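Local coordinates for INSIG protein homolog (Mycobacterium vanbaalenii PYR-1, PDB 4XU6) that binds diacylglycerol in the membrane as a homotrimer and belongs to the family of the Insig sterol-sensing proteins, at residues Y34-V39 against S44-F49; A61-H66 against A125-V130; V87-T92 against A165-A170; A141-Q144 against A149-P152. One frame throughout, in Å; residues are numbered along the deposited sequence.

Three of the four contacts lie around the lipid-binding pocket. Interaction 3, its centre about 7 Å from the centre of the chain, lines it near the start of helix 164-184 and in the second half of helix 76-96. Interaction 4 supplies Tyr-150, which meets the head of the same tridecanoic acid, though nearest atoms of the two contacts stay about 6 Å apart. Interaction 1 touches both: Phe-49 CZ lies 3.5 Å from Tyr-90 OH of interaction 3, and Trp-48 CH2 is 4.1 Å from Leu-142 CD1 of interaction 4. Interaction 2 lies apart from the lipid-binding residues, its centre about 28 Å from that of interaction 1, and meets interaction 3 where Gly-128 C packs 3.4 Å from Phe-169 CD1.

Interaction 1: residues Y34-V39 against S44-F49; sequences YHTDAV and SSPFWF. With BOG (octyl beta-D-glucopyranoside), chain C.
Ser-44 meets Tyr-34 through its backbone: its O lies 3.7 Å from Tyr-34 CE2, approaching the ring obliquely. Ser-45 turns its CB away from segment 34-39, yet its OG and Tyr-34 OH both hydrogen-bond to Asp-23 OD2, so one carboxylate oxygen ties the two segments together. Pro-46 fills the middle. Its CD sits over one face of the Tyr-34 ring in a CH-pi contact, 3.4 Å from the centroid and 17° off the normal. Farther round the pyrrolidine, CG reaches Thr-36 CG2 at 3.9 Å and CB reaches Val-39 CG2 at 4.0 Å. Phe-47 offers its ring edge to Val-39, with CE1 4.3 Å from Val-39 CB. Trp-48, one face of which lies under Pro-46 CB, points NE1 at the detergent octyl glucoside and donates to its O6 (2.8 Å, 162°). The same O6 is hydrogen-bonded to Thr-36 OG1 at 2.6 Å, which the first torsion (175°) places opposite the backbone N, so the sugar hydroxyl bridges both segments. Phe-49, a residue of the lipid pocket, takes Tyr-34 OH over a ring face, 3.8 Å from its CD1. The contact thus folds the loop after strand 32-34 over strand 45-46 and the beginning of helix 48-64, with helix 5-29 packed against Tyr-34, Ser-45 and Phe-49, and Phe-41 of strand 41-42 against Thr-36 and Pro-46.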
# COMPACT_ATOMS: atom_id res chain seq x y z
N TYR A 34 -16.44 3.47 23.00
CA TYR A 34 -17.43 2.57 23.59
C TYR A 34 -18.23 3.24 24.73
O TYR A 34 -17.71 4.09 25.45
CB TYR A 34 -16.78 1.29 24.11
CG TYR A 34 -16.42 0.31 23.01
CD1 TYR A 34 -17.39 -0.50 22.43
CD2 TYR A 34 -15.10 0.18 22.57
CE1 TYR A 34 -17.07 -1.40 21.44
CE2 TYR A 34 -14.77 -0.73 21.56
CZ TYR A 34 -15.77 -1.51 21.01
OH TYR A 34 -15.47 -2.42 20.01
N HIS A 35 -19.49 2.85 24.85
CA HIS A 35 -20.35 3.34 25.93
C HIS A 35 -21.03 2.16 26.61
O HIS A 35 -22.26 2.14 26.74
CB HIS A 35 -21.43 4.28 25.38
CG HIS A 35 -20.88 5.46 24.64
ND1 HIS A 35 -20.16 6.46 25.26
CD2 HIS A 35 -20.96 5.81 23.34
CE1 HIS A 35 -19.81 7.37 24.37
NE2 HIS A 35 -20.28 7.00 23.19
N THR A 36 -20.25 1.16 27.01
CA THR A 36 -20.81 -0.03 27.64
C THR A 36 -19.98 -0.53 28.84
O THR A 36 -19.39 -1.61 28.82
CB THR A 36 -21.04 -1.16 26.61
OG1 THR A 36 -21.48 -2.34 27.29
CG2 THR A 36 -19.75 -1.46 25.82
N ASP A 37 -19.99 0.26 29.92
CA ASP A 37 -19.09 0.05 31.05
C ASP A 37 -19.37 -1.23 31.85
O ASP A 37 -18.51 -1.72 32.59
CB ASP A 37 -19.15 1.26 31.98
CG ASP A 37 -18.66 2.54 31.32
OD1 ASP A 37 -18.06 2.47 30.23
OD2 ASP A 37 -18.87 3.62 31.90
N ALA A 38 -20.57 -1.79 31.69
CA ALA A 38 -21.00 -2.93 32.50
C ALA A 38 -20.40 -4.29 32.13
O ALA A 38 -20.49 -5.24 32.90
N VAL A 39 -19.79 -4.39 30.95
CA VAL A 39 -19.20 -5.66 30.53
C VAL A 39 -17.69 -5.66 30.71
O VAL A 39 -17.07 -4.59 30.69
CB VAL A 39 -19.55 -6.01 29.06
CG1 VAL A 39 -21.05 -6.27 28.93
CG2 VAL A 39 -19.11 -4.91 28.13
N SER A 44 -8.80 -2.97 24.67
CA SER A 44 -9.68 -1.81 24.49
C SER A 44 -11.12 -2.17 24.11
O SER A 44 -11.93 -1.28 23.87
CB SER A 44 -9.11 -0.86 23.43
OG SER A 44 -7.78 -0.47 23.74
N SER A 45 -11.42 -3.47 24.05
CA SER A 45 -12.69 -3.94 23.49
C SER A 45 -13.55 -4.68 24.51
O SER A 45 -13.02 -5.43 25.33
CB SER A 45 -12.43 -4.92 22.33
OG SER A 45 -11.58 -4.36 21.35
N PRO A 46 -14.88 -4.52 24.42
CA PRO A 46 -15.79 -5.39 25.17
C PRO A 46 -15.48 -6.82 24.80
O PRO A 46 -15.18 -7.10 23.62
CB PRO A 46 -17.17 -5.02 24.61
CG PRO A 46 -17.02 -3.64 24.04
CD PRO A 46 -15.59 -3.59 23.53
N PHE A 47 -15.56 -7.73 25.77
CA PHE A 47 -15.11 -9.10 25.55
C PHE A 47 -15.83 -9.78 24.37
O PHE A 47 -15.26 -10.67 23.75
CB PHE A 47 -15.28 -9.96 26.81
CG PHE A 47 -16.67 -10.46 27.01
CD1 PHE A 47 -17.64 -9.64 27.59
CD2 PHE A 47 -17.03 -11.74 26.60
CE1 PHE A 47 -18.93 -10.09 27.77
CE2 PHE A 47 -18.32 -12.20 26.77
CZ PHE A 47 -19.27 -11.38 27.35
N TRP A 48 -17.06 -9.35 24.09
CA TRP A 48 -17.83 -9.98 23.01
C TRP A 48 -17.37 -9.57 21.62
O TRP A 48 -17.70 -10.23 20.63
CB TRP A 48 -19.34 -9.72 23.17
CG TRP A 48 -19.74 -8.28 23.37
CD1 TRP A 48 -20.13 -7.70 24.56
CD2 TRP A 48 -19.81 -7.25 22.38
NE1 TRP A 48 -20.42 -6.37 24.35
CE2 TRP A 48 -20.23 -6.07 23.02
CE3 TRP A 48 -19.54 -7.21 21.00
CZ2 TRP A 48 -20.40 -4.87 22.34
CZ3 TRP A 48 -19.71 -6.01 20.33
CH2 TRP A 48 -20.13 -4.86 21.00
N PHE A 49 -16.63 -8.47 21.53
CA PHE A 49 -16.15 -8.00 20.22
C PHE A 49 -15.23 -9.01 19.51
O PHE A 49 -15.52 -9.43 18.37
CB PHE A 49 -15.52 -6.60 20.31
CG PHE A 49 -14.96 -6.12 19.00
CD1 PHE A 49 -15.80 -5.66 18.00
CD2 PHE A 49 -13.59 -6.19 18.74
CE1 PHE A 49 -15.30 -5.24 16.77
CE2 PHE A 49 -13.08 -5.78 17.51
CZ PHE A 49 -13.94 -5.30 16.53
C1 BOG C . -24.24 -7.61 26.79
O1 BOG C . -23.54 -8.84 26.94
C2 BOG C . -24.71 -7.11 28.16
O2 BOG C . -25.54 -8.09 28.78
C3 BOG C . -25.47 -5.81 27.97
O3 BOG C . -25.95 -5.32 29.22
C4 BOG C . -24.53 -4.79 27.33
O4 BOG C . -25.23 -3.56 27.11
C5 BOG C . -24.01 -5.34 26.00
O5 BOG C . -23.41 -6.63 26.15
C6 BOG C . -23.01 -4.37 25.37
O6 BOG C . -21.73 -4.52 25.99
C1' BOG C . -23.62 -9.63 25.76
C2' BOG C . -22.76 -10.87 25.96
C3' BOG C . -23.16 -11.95 24.97
C4' BOG C . -22.17 -13.11 25.00
C5' BOG C . -21.89 -13.58 23.58
C6' BOG C . -21.48 -12.38 22.73
C7' BOG C . -21.45 -12.69 21.23
C8' BOG C . -21.00 -14.11 20.97

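Interaction 2: residues A61-H66 against A125-V130. Unlike the reference sequence in segment 125-130: Ala-127 (reference Cys).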
# COMPACT_ATOMS: atom_id res chain seq x y z
N ALA A 61 -15.19 -18.63 6.46
CA ALA A 61 -14.34 -19.69 5.94
C ALA A 61 -15.18 -20.93 5.65
O ALA A 61 -15.04 -21.57 4.61
CB ALA A 61 -13.24 -20.01 6.93
N GLU A 62 -16.04 -21.29 6.59
CA GLU A 62 -16.94 -22.43 6.41
C GLU A 62 -17.86 -22.22 5.20
O GLU A 62 -18.00 -23.11 4.36
CB GLU A 62 -17.77 -22.67 7.68
CG GLU A 62 -18.83 -23.76 7.54
CD GLU A 62 -18.25 -25.16 7.46
OE1 GLU A 62 -17.08 -25.35 7.84
OE2 GLU A 62 -18.98 -26.08 7.02
N LEU A 63 -18.45 -21.03 5.11
CA LEU A 63 -19.31 -20.67 3.98
C LEU A 63 -18.65 -20.93 2.63
O LEU A 63 -19.27 -21.51 1.72
CB LEU A 63 -19.76 -19.20 4.07
CG LEU A 63 -20.51 -18.60 2.87
CD1 LEU A 63 -21.81 -19.36 2.58
CD2 LEU A 63 -20.80 -17.11 3.08
N ARG A 64 -17.40 -20.49 2.48
CA ARG A 64 -16.66 -20.68 1.24
C ARG A 64 -16.59 -22.16 0.85
O ARG A 64 -16.69 -22.52 -0.32
CB ARG A 64 -15.24 -20.10 1.34
CG ARG A 64 -14.34 -20.43 0.13
CD ARG A 64 -14.94 -19.83 -1.14
NE ARG A 64 -14.19 -20.11 -2.37
CZ ARG A 64 -14.46 -21.12 -3.20
NH1 ARG A 64 -15.43 -21.98 -2.92
NH2 ARG A 64 -13.75 -21.28 -4.31
N LEU A 65 -16.43 -23.03 1.85
CA LEU A 65 -16.34 -24.46 1.59
C LEU A 65 -17.67 -25.09 1.13
O LEU A 65 -17.71 -26.25 0.73
CB LEU A 65 -15.78 -25.20 2.80
CG LEU A 65 -14.37 -24.78 3.23
CD1 LEU A 65 -13.94 -25.54 4.47
CD2 LEU A 65 -13.37 -24.98 2.09
N HIS A 66 -18.74 -24.31 1.17
CA HIS A 66 -20.03 -24.76 0.66
C HIS A 66 -20.33 -24.14 -0.70
O HIS A 66 -21.37 -24.42 -1.31
CB HIS A 66 -21.15 -24.44 1.66
CG HIS A 66 -21.08 -25.26 2.92
ND1 HIS A 66 -21.77 -26.44 3.07
CD2 HIS A 66 -20.39 -25.07 4.06
CE1 HIS A 66 -21.52 -26.95 4.26
NE2 HIS A 66 -20.68 -26.14 4.89
N ALA A 125 -15.46 -13.38 -3.45
CA ALA A 125 -16.15 -12.11 -3.54
C ALA A 125 -17.57 -12.22 -2.99
O ALA A 125 -18.08 -11.28 -2.40
CB ALA A 125 -16.16 -11.59 -4.97
N ALA A 126 -18.21 -13.37 -3.21
CA ALA A 126 -19.56 -13.59 -2.71
C ALA A 126 -19.58 -13.52 -1.18
O ALA A 126 -20.43 -12.86 -0.58
CB ALA A 126 -20.11 -14.93 -3.21
N ALA A 127 -18.64 -14.22 -0.56
CA ALA A 127 -18.48 -14.18 0.89
C ALA A 127 -18.18 -12.75 1.33
O ALA A 127 -18.72 -12.27 2.33
CB ALA A 127 -17.35 -15.12 1.32
N GLY A 128 -17.34 -12.07 0.57
CA GLY A 128 -17.06 -10.66 0.81
C GLY A 128 -18.31 -9.79 0.83
O GLY A 128 -18.47 -8.96 1.71
N VAL A 129 -19.21 -10.00 -0.14
CA VAL A 129 -20.44 -9.22 -0.19
C VAL A 129 -21.36 -9.50 1.00
O VAL A 129 -21.96 -8.58 1.57
CB VAL A 129 -21.23 -9.46 -1.52
CG1 VAL A 129 -22.61 -8.82 -1.44
CG2 VAL A 129 -20.47 -8.89 -2.70
N VAL A 130 -21.46 -10.77 1.38
CA VAL A 130 -22.29 -11.17 2.52
C VAL A 130 -21.95 -10.39 3.80
O VAL A 130 -22.83 -9.81 4.43
CB VAL A 130 -22.21 -12.70 2.77
CG1 VAL A 130 -22.90 -13.07 4.07
CG2 VAL A 130 -22.82 -13.47 1.60
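Apolar contact between segments 61-66 and 125-130 rests on one side chain, Leu-63, which reaches across to Ala-127 and Val-130. A single methyl does the touching: Leu-63 CD2 lies 4.3 Å from Ala-127 CA and 4.4 Å from Ala-127 CB, and it also comes within 4.4 Å of Val-130 CG2. The leucine is extended away from its own helix, CG trans to the backbone N (chi1 172°), which carries the branch over to the neighbour. Ala-127 stands where the natural sequence has Cys. It and Val-130 are three residues apart, nearly one turn, so the methyl spans two adjacent positions on one helix side. The packing is light, and only 108 Å² is buried.

Polar interactions stay within segment 61-66 or lead elsewhere. His-66 NE2 donates to Glu-62 OE2 at 2.7 Å (150°); the acceptor lies close to the imidazole plane, whereas the nitrogen approaches the anti side of the carboxylate, 31° out of its plane. Glu-62 also receives the backbone N-H groups of Arg-2 and Leu-3, joining the start of the chain to this helix. Arg-64 makes a salt bridge with Asp-121 and hydrogen bonds to the carbonyls of Pro-68 and Ala-69.

Among backbone bonds, His-66 N reaches Leu-63 O at 2.9 Å, three residues back, while both bonds of Leu-65 N are weak. Helix 164-184 packs on both partners, Ala-176 touching Arg-64 and Ala-127. The arrangement is that of neighbouring transmembrane helices in an Insig bundle, which within these segments meet through one leucine methyl near the end of helix 48-64.

Interaction 3: residues V87-T92 against A165-A170; sequences VGTYVT and APLYFA. With TDA (N-tridecanoic acid), chain E; TDA (N-tridecanoic acid), chain F.
In the wall of the lipid pocket, Tyr-90 of helix 76-96 and Leu-167 of helix 164-184 pack together beside a tridecanoic acid chain. Leu-167 divides its two methyls. CD2 sits 4.1 Å from Tyr-90 CD1, over one face of the ring and offset toward its rim; CD1 turns to the backbone of helix 76-96, 4.0 Å from Tyr-90 N and 4.1 Å from Thr-89 CG2. Trans placement of CG to the backbone N (chi1 177°) projects the leucine toward helix 76-96. Leu-167 CD2 also lies 4.0 Å from C25 of the first fatty acid (chain E), so one methyl touches both tyrosine and lipid. Tyr-90 follows the same lipid with its ring end, OH 3.4 Å from C22. The next residue after Leu-167, Tyr-168, takes the acyl chain over a ring face, and its OH lies between two lipids: 3.5 Å from C23 of the chain E fatty acid and 3.4 Å from C25 of the second (chain F). That hydroxyl is hydrogen-bonded to Glu-139. On the opposite helix, Thr-92 OG1 and Thr-92 N bind Gly-88 O from opposite faces of its plane, and Thr-89 OG1 bonds to Ala-85 O; both hydroxyls are thus turned back to their own helix. Leucine methyls and the Tyr-168 ring face thus give the acyl chain an apolar wall, while Glu-139 meets the hydrogen-bonding need of a phenol placed between two lipid tails.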
# COMPACT_ATOMS: atom_id res chain seq x y z
N VAL A 87 -5.44 -6.44 8.03
CA VAL A 87 -5.00 -5.74 9.22
C VAL A 87 -4.39 -4.37 8.89
O VAL A 87 -4.67 -3.39 9.56
CB VAL A 87 -4.01 -6.57 10.06
CG1 VAL A 87 -3.46 -5.73 11.21
CG2 VAL A 87 -4.71 -7.81 10.60
N GLY A 88 -3.57 -4.30 7.84
CA GLY A 88 -2.99 -3.02 7.45
C GLY A 88 -4.07 -2.03 7.04
O GLY A 88 -3.98 -0.85 7.36
N THR A 89 -5.09 -2.51 6.35
CA THR A 89 -6.18 -1.64 5.91
C THR A 89 -6.98 -1.16 7.12
O THR A 89 -7.35 0.01 7.21
CB THR A 89 -7.11 -2.37 4.92
OG1 THR A 89 -6.34 -2.80 3.78
CG2 THR A 89 -8.23 -1.46 4.45
N TYR A 90 -7.24 -2.08 8.04
CA TYR A 90 -7.97 -1.79 9.27
C TYR A 90 -7.26 -0.68 10.07
O TYR A 90 -7.87 0.35 10.42
CB TYR A 90 -8.04 -3.09 10.08
CG TYR A 90 -9.06 -3.17 11.21
CD1 TYR A 90 -9.61 -2.03 11.79
CD2 TYR A 90 -9.45 -4.41 11.69
CE1 TYR A 90 -10.54 -2.14 12.84
CE2 TYR A 90 -10.37 -4.53 12.72
CZ TYR A 90 -10.91 -3.40 13.28
OH TYR A 90 -11.81 -3.55 14.31
N VAL A 91 -5.96 -0.86 10.34
CA VAL A 91 -5.25 0.16 11.12
C VAL A 91 -5.10 1.48 10.36
O VAL A 91 -5.07 2.54 10.96
CB VAL A 91 -3.88 -0.33 11.68
CG1 VAL A 91 -4.08 -1.52 12.62
CG2 VAL A 91 -2.91 -0.67 10.55
N THR A 92 -5.04 1.41 9.03
CA THR A 92 -4.97 2.63 8.23
C THR A 92 -6.24 3.47 8.42
O THR A 92 -6.17 4.70 8.48
CB THR A 92 -4.77 2.34 6.72
OG1 THR A 92 -3.49 1.71 6.53
CG2 THR A 92 -4.82 3.63 5.90
N ALA A 165 -17.81 -0.83 4.58
CA ALA A 165 -18.24 -1.69 3.49
C ALA A 165 -17.05 -2.35 2.76
O ALA A 165 -16.99 -3.58 2.67
CB ALA A 165 -19.19 -0.95 2.52
N PRO A 166 -16.07 -1.55 2.27
CA PRO A 166 -14.94 -2.27 1.66
C PRO A 166 -14.04 -2.97 2.69
O PRO A 166 -13.38 -3.94 2.33
CB PRO A 166 -14.17 -1.17 0.92
CG PRO A 166 -14.58 0.12 1.57
CD PRO A 166 -16.01 -0.10 1.99
N LEU A 167 -13.99 -2.49 3.93
CA LEU A 167 -13.17 -3.18 4.93
C LEU A 167 -13.71 -4.58 5.20
O LEU A 167 -12.95 -5.55 5.18
CB LEU A 167 -13.05 -2.36 6.23
CG LEU A 167 -12.28 -3.00 7.40
CD1 LEU A 167 -10.85 -3.33 7.00
CD2 LEU A 167 -12.31 -2.07 8.64
N TYR A 168 -15.01 -4.69 5.45
CA TYR A 168 -15.62 -6.00 5.67
C TYR A 168 -15.52 -6.87 4.41
O TYR A 168 -15.31 -8.07 4.50
CB TYR A 168 -17.09 -5.86 6.10
CG TYR A 168 -17.28 -5.62 7.60
CD1 TYR A 168 -17.05 -6.65 8.51
CD2 TYR A 168 -17.71 -4.39 8.08
CE1 TYR A 168 -17.23 -6.45 9.88
CE2 TYR A 168 -17.89 -4.17 9.47
CZ TYR A 168 -17.64 -5.22 10.36
OH TYR A 168 -17.81 -5.06 11.72
N PHE A 169 -15.67 -6.25 3.24
CA PHE A 169 -15.56 -7.02 2.00
C PHE A 169 -14.20 -7.72 1.91
O PHE A 169 -14.13 -8.92 1.64
CB PHE A 169 -15.77 -6.12 0.77
CG PHE A 169 -15.53 -6.84 -0.54
CD1 PHE A 169 -16.54 -7.60 -1.12
CD2 PHE A 169 -14.28 -6.79 -1.16
CE1 PHE A 169 -16.32 -8.28 -2.33
CE2 PHE A 169 -14.05 -7.46 -2.36
CZ PHE A 169 -15.07 -8.21 -2.94
N ALA A 170 -13.12 -6.98 2.15
CA ALA A 170 -11.77 -7.55 2.13
C ALA A 170 -11.62 -8.64 3.18
O ALA A 170 -11.02 -9.66 2.93
CB ALA A 170 -10.71 -6.44 2.33
O21 TDA E . -14.73 -1.01 12.79
O22 TDA E . -15.98 -1.67 14.64
C21 TDA E . -15.34 -2.02 13.65
C22 TDA E . -15.12 -3.48 13.38
C23 TDA E . -14.58 -3.72 11.96
C24 TDA E . -14.21 -5.18 11.74
C25 TDA E . -13.78 -5.44 10.30
C26 TDA E . -13.38 -6.89 10.06
C27 TDA E . -12.08 -7.16 10.81
C28 TDA E . -11.58 -8.57 10.61
C29 TDA E . -10.37 -8.81 11.50
C30 TDA E . -9.85 -10.21 11.24
C31 TDA E . -9.29 -10.30 9.83
C32 TDA E . -8.59 -11.64 9.60
C33 TDA E . -8.54 -11.98 8.12
C21 TDA F . -19.05 -4.28 16.48
C22 TDA F . -19.73 -5.48 15.85
C23 TDA F . -18.80 -6.21 14.89
C24 TDA F . -19.56 -7.33 14.18
C25 TDA F . -18.69 -8.06 13.17
C26 TDA F . -19.53 -8.88 12.20
C27 TDA F . -20.50 -9.79 12.94
C28 TDA F . -21.47 -10.46 11.98
C29 TDA F . -21.42 -11.97 12.17
C30 TDA F . -21.82 -12.35 13.59
C31 TDA F . -21.32 -13.75 13.90
C32 TDA F . -21.68 -14.72 12.78
C33 TDA F . -21.56 -16.17 13.25

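Interaction 4: residues A141-Q144 against A149-P152; sequences ALVQ and AYHP. With TDA (N-tridecanoic acid), chain E.
Val-143, near the end of helix 122-144, has the most surface buried here, and it rests on Ala-149 and Tyr-150 of strand 148-150. One methyl makes both contacts: Val-143 CG2 is 4.4 Å from Ala-149 CA and 4.5 Å from Tyr-150 CD1. Ala-149 therefore takes part through its main chain, and the backbones come close, with CA of Val-143 and CA of Ala-149 5.6 Å apart. Hydrogen bonding between the backbones of Ala-149 and Val-33 places this residue in a two-stranded antiparallel sheet with strand 32-34.

Tyr-150, an experimentally identified diacylglycerol-binding residue, presents its ring edge to the valine methyl, which lies near the ring plane. Its first torsion (-84°) sets CG opposite the carbonyl carbon, and the phenol then reaches into the pocket. There the OH hydrogen-bonds to O21 of the tridecanoic acid at 3.0 Å, while O22 stays 3.4 Å from the same OH. Glu-139 OE1, one turn before Val-143 on the same helix, holds the hydroxyl too, and Val-160 packs on both Val-143 and Tyr-150.

Apolar contact thus supports the ring at one edge while the polar end is gripped by a glutamate and the lipid head. With two carboxyl groups meeting at one phenol, whose single proton can serve only one of them, at least one carboxyl is probably protonated.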
# COMPACT_ATOMS: atom_id res chain seq x y z
N ALA A 141 -26.95 -1.24 14.08
CA ALA A 141 -27.86 -1.59 15.17
C ALA A 141 -27.24 -1.33 16.54
O ALA A 141 -27.90 -0.81 17.44
CB ALA A 141 -28.29 -3.05 15.06
N LEU A 142 -25.98 -1.73 16.71
CA LEU A 142 -25.27 -1.52 17.97
C LEU A 142 -25.12 -0.04 18.31
O LEU A 142 -25.25 0.37 19.46
CB LEU A 142 -23.90 -2.23 17.96
CG LEU A 142 -23.93 -3.75 18.08
CD1 LEU A 142 -22.57 -4.34 17.78
CD2 LEU A 142 -24.38 -4.20 19.46
N VAL A 143 -24.84 0.77 17.29
CA VAL A 143 -24.74 2.21 17.47
C VAL A 143 -26.09 2.84 17.84
O VAL A 143 -26.16 3.70 18.72
CB VAL A 143 -24.13 2.90 16.23
CG1 VAL A 143 -24.33 4.40 16.28
CG2 VAL A 143 -22.64 2.55 16.11
N GLN A 144 -27.16 2.41 17.18
CA GLN A 144 -28.49 2.93 17.52
C GLN A 144 -28.87 2.53 18.95
O GLN A 144 -29.61 3.25 19.63
CB GLN A 144 -29.56 2.48 16.52
CG GLN A 144 -30.95 3.08 16.77
CD GLN A 144 -30.95 4.61 16.78
OE1 GLN A 144 -30.19 5.26 16.06
NE2 GLN A 144 -31.81 5.19 17.62
N ALA A 149 -20.07 4.51 19.58
CA ALA A 149 -20.34 5.48 18.54
C ALA A 149 -19.09 5.72 17.71
O ALA A 149 -17.97 5.51 18.19
CB ALA A 149 -20.84 6.79 19.14
N TYR A 150 -19.27 6.18 16.47
CA TYR A 150 -18.15 6.62 15.65
C TYR A 150 -17.88 8.10 15.87
O TYR A 150 -18.76 8.85 16.32
CB TYR A 150 -18.41 6.33 14.16
CG TYR A 150 -18.05 4.91 13.78
CD1 TYR A 150 -18.93 3.86 14.02
CD2 TYR A 150 -16.82 4.62 13.18
CE1 TYR A 150 -18.59 2.56 13.69
CE2 TYR A 150 -16.47 3.33 12.84
CZ TYR A 150 -17.36 2.30 13.10
OH TYR A 150 -17.02 1.00 12.77
N HIS A 151 -16.65 8.52 15.60
CA HIS A 151 -16.30 9.93 15.58
C HIS A 151 -17.25 10.63 14.61
O HIS A 151 -17.64 10.05 13.60
CB HIS A 151 -14.86 10.09 15.10
CG HIS A 151 -14.31 11.47 15.28
ND1 HIS A 151 -14.47 12.46 14.34
CD2 HIS A 151 -13.60 12.02 16.29
CE1 HIS A 151 -13.88 13.56 14.76
NE2 HIS A 151 -13.35 13.33 15.94
N PRO A 152 -17.67 11.87 14.94
CA PRO A 152 -18.67 12.57 14.12
C PRO A 152 -18.22 12.80 12.68
O PRO A 152 -19.07 12.99 11.81
CB PRO A 152 -18.85 13.91 14.85
CG PRO A 152 -18.47 13.62 16.26
CD PRO A 152 -17.36 12.60 16.18
O21 TDA E . -14.73 -1.01 12.79
O22 TDA E . -15.98 -1.67 14.64
C21 TDA E . -15.34 -2.02 13.65
C22 TDA E . -15.12 -3.48 13.38
C23 TDA E . -14.58 -3.72 11.96
C24 TDA E . -14.21 -5.18 11.74
C25 TDA E . -13.78 -5.44 10.30
C26 TDA E . -13.38 -6.89 10.06
C27 TDA E . -12.08 -7.16 10.81
C28 TDA E . -11.58 -8.57 10.61
C29 TDA E . -10.37 -8.81 11.50
C30 TDA E . -9.85 -10.21 11.24
C31 TDA E . -9.29 -10.30 9.83
C32 TDA E . -8.59 -11.64 9.60
C33 TDA E . -8.54 -11.98 8.12